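Local structure of capsid protein VP1 (Human polyomavirus 12, 6Y60) at residues A89-T94 with N267-K272. The protein probably forms, as pentamers of identical subunits, the T=7 icosahedral shell of the virus and serves in attachment to the host cell. Numbering follows the deposited sequence.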
loop_
_atom_site.group_PDB
_atom_site.type_symbol
_atom_site.label_atom_id
_atom_site.label_comp_id
_atom_site.label_asym_id
_atom_site.label_seq_id
_atom_site.Cartn_x
_atom_site.Cartn_y
_atom_site.Cartn_z
ATOM N N ALA A 89 3.349 15.164 -29.030
ATOM C CA ALA A 89 3.486 15.300 -27.560
ATOM C C ALA A 89 4.452 14.220 -27.082
ATOM O O ALA A 89 4.123 13.053 -27.267
ATOM C CB ALA A 89 2.132 15.162 -26.913
ATOM N N VAL A 90 5.620 14.572 -26.540
ATOM C CA VAL A 90 6.637 13.548 -26.161
ATOM C C VAL A 90 6.520 13.245 -24.661
ATOM O O VAL A 90 6.869 12.128 -24.246
ATOM C CB VAL A 90 8.065 13.954 -26.571
ATOM C CG1 VAL A 90 8.105 14.389 -28.024
ATOM C CG2 VAL A 90 8.641 15.034 -25.699
ATOM N N SER A 91 6.060 14.200 -23.865
ATOM C CA SER A 91 6.029 14.035 -22.403
ATOM C C SER A 91 5.084 15.057 -21.780
ATOM O O SER A 91 4.649 16.002 -22.464
ATOM C CB SER A 91 7.424 14.116 -21.837
ATOM O OG SER A 91 7.948 15.415 -21.982
ATOM N N VAL A 92 4.740 14.823 -20.515
ATOM C CA VAL A 92 3.833 15.721 -19.762
ATOM C C VAL A 92 4.244 15.700 -18.293
ATOM O O VAL A 92 4.527 14.608 -17.769
ATOM C CB VAL A 92 2.364 15.306 -19.947
ATOM C CG1 VAL A 92 2.084 13.879 -19.477
ATOM C CG2 VAL A 92 1.449 16.301 -19.261
ATOM N N LYS A 93 4.259 16.874 -17.679
ATOM C CA LYS A 93 4.203 17.032 -16.211
ATOM C C LYS A 93 2.780 17.396 -15.843
ATOM O O LYS A 93 2.287 18.424 -16.355
ATOM C CB LYS A 93 5.123 18.147 -15.730
ATOM C CG LYS A 93 6.589 17.969 -16.048
ATOM C CD LYS A 93 7.412 18.951 -15.258
ATOM C CE LYS A 93 8.491 18.263 -14.471
ATOM N NZ LYS A 93 9.769 18.980 -14.631
ATOM N N THR A 94 2.137 16.583 -15.002
ATOM C CA THR A 94 0.748 16.852 -14.572
ATOM C C THR A 94 0.719 16.858 -13.046
ATOM O O THR A 94 1.522 16.127 -12.402
ATOM C CB THR A 94 -0.249 15.922 -15.291
ATOM O OG1 THR A 94 -1.567 16.349 -14.990
ATOM C CG2 THR A 94 -0.116 14.470 -14.900
ATOM N N ASN A 267 1.732 20.337 -18.221
ATOM C CA ASN A 267 2.837 20.983 -18.978
ATOM C C ASN A 267 3.334 19.938 -19.972
ATOM O O ASN A 267 3.952 18.967 -19.507
ATOM C CB ASN A 267 3.907 21.513 -18.025
ATOM C CG ASN A 267 5.184 21.940 -18.719
ATOM O OD1 ASN A 267 5.171 22.343 -19.886
ATOM N ND2 ASN A 267 6.292 21.815 -18.010
ATOM N N VAL A 268 2.989 20.093 -21.258
ATOM C CA VAL A 268 3.277 19.114 -22.345
ATOM C C VAL A 268 4.463 19.614 -23.185
ATOM O O VAL A 268 4.420 20.762 -23.688
ATOM C CB VAL A 268 2.039 18.864 -23.230
ATOM C CG1 VAL A 268 2.352 17.926 -24.367
ATOM C CG2 VAL A 268 0.838 18.371 -22.442
ATOM N N GLN A 269 5.462 18.748 -23.355
ATOM C CA GLN A 269 6.655 19.010 -24.191
ATOM C C GLN A 269 6.299 18.498 -25.589
ATOM O O GLN A 269 5.853 17.333 -25.711
ATOM C CB GLN A 269 7.890 18.346 -23.573
ATOM C CG GLN A 269 8.256 18.798 -22.150
ATOM C CD GLN A 269 7.315 18.448 -20.999
ATOM O OE1 GLN A 269 7.162 17.285 -20.568
ATOM N NE2 GLN A 269 6.737 19.491 -20.405
ATOM N N LEU A 270 6.408 19.342 -26.614
ATOM C CA LEU A 270 6.117 18.922 -28.012
ATOM C C LEU A 270 7.366 19.104 -28.885
ATOM O O LEU A 270 8.236 19.926 -28.558
ATOM C CB LEU A 270 4.963 19.757 -28.550
ATOM C CG LEU A 270 3.684 19.730 -27.718
ATOM C CD1 LEU A 270 3.224 21.137 -27.428
ATOM C CD2 LEU A 270 2.577 18.952 -28.412
ATOM N N ARG A 271 7.428 18.372 -29.989
ATOM C CA ARG A 271 8.481 18.520 -31.027
ATOM C C ARG A 271 7.762 18.427 -32.370
ATOM O O ARG A 271 6.614 17.921 -32.388
ATOM C CB ARG A 271 9.586 17.475 -30.842
ATOM C CG ARG A 271 9.125 16.056 -31.133
ATOM C CD ARG A 271 10.249 15.064 -30.941
ATOM N NE ARG A 271 9.756 13.704 -31.027
ATOM C CZ ARG A 271 10.394 12.637 -30.559
ATOM N NH1 ARG A 271 11.584 12.764 -30.005
ATOM N NH2 ARG A 271 9.839 11.439 -30.641
ATOM N N LYS A 272 8.391 18.903 -33.446
ATOM C CA LYS A 272 7.846 18.751 -34.821
ATOM C C LYS A 272 8.182 17.350 -35.326
ATOM O O LYS A 272 9.287 16.869 -35.130
ATOM C CB LYS A 272 8.384 19.862 -35.729
ATOM C CG LYS A 272 7.942 21.265 -35.336
ATOM C CD LYS A 272 8.951 22.371 -35.616
ATOM C CE LYS A 272 8.965 23.442 -34.538
#
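Q269 and S91 face each other as a hydrogen-bonded pair between antiparallel strands 83-96 and 257-276. Q269 bends toward its partner across the strands: its chain turns at chi2 (67°), which brings OE1 near the S91 hydroxyl. S91 OG donates to Q269 OE1, although the modelled 2.5 Å is doubtfully short, while the amide's other end, NE2, reaches Q21 on the adjoining strand 20-26 and makes a weak bond to N267 O. These bonds of NE2 should limit rotation of the amide.

V90 sits in a beta bulge, where the register slips by one residue between the pairs A89-L270 and S91-Q269. V90 N still donates to Q269 O (2.9 Å), almost straight (165° at the hydrogen). The side chain leans toward the partner strand: CG2 comes against Q269 CB, whereas CG1 lies 3.5 Å above one face of the R271 guanidinium, offset toward its rim. R271 stretches out fully from CG to NE to pass V90 and forms a salt bridge with E88.

Beyond the bulge the pairing is regular. K93 and N267 exchange two backbone bonds, and their side chains run alongside each other. On the face carrying A89, V92, V268 and L270, V92 CG2 meets V268 CG2 at 3.8 Å; inside the beta sandwich of the VP1 jelly roll, V92 also touches F128, and V268 touches V130, L238 and L240. This face is therefore apolar and buried, while the opposite one carries S91, K93, N267 and Q269; backbone bonds give the cohesion, and the bulge in strand 83-96 is held to strand 257-276 by V90 N and its methyls.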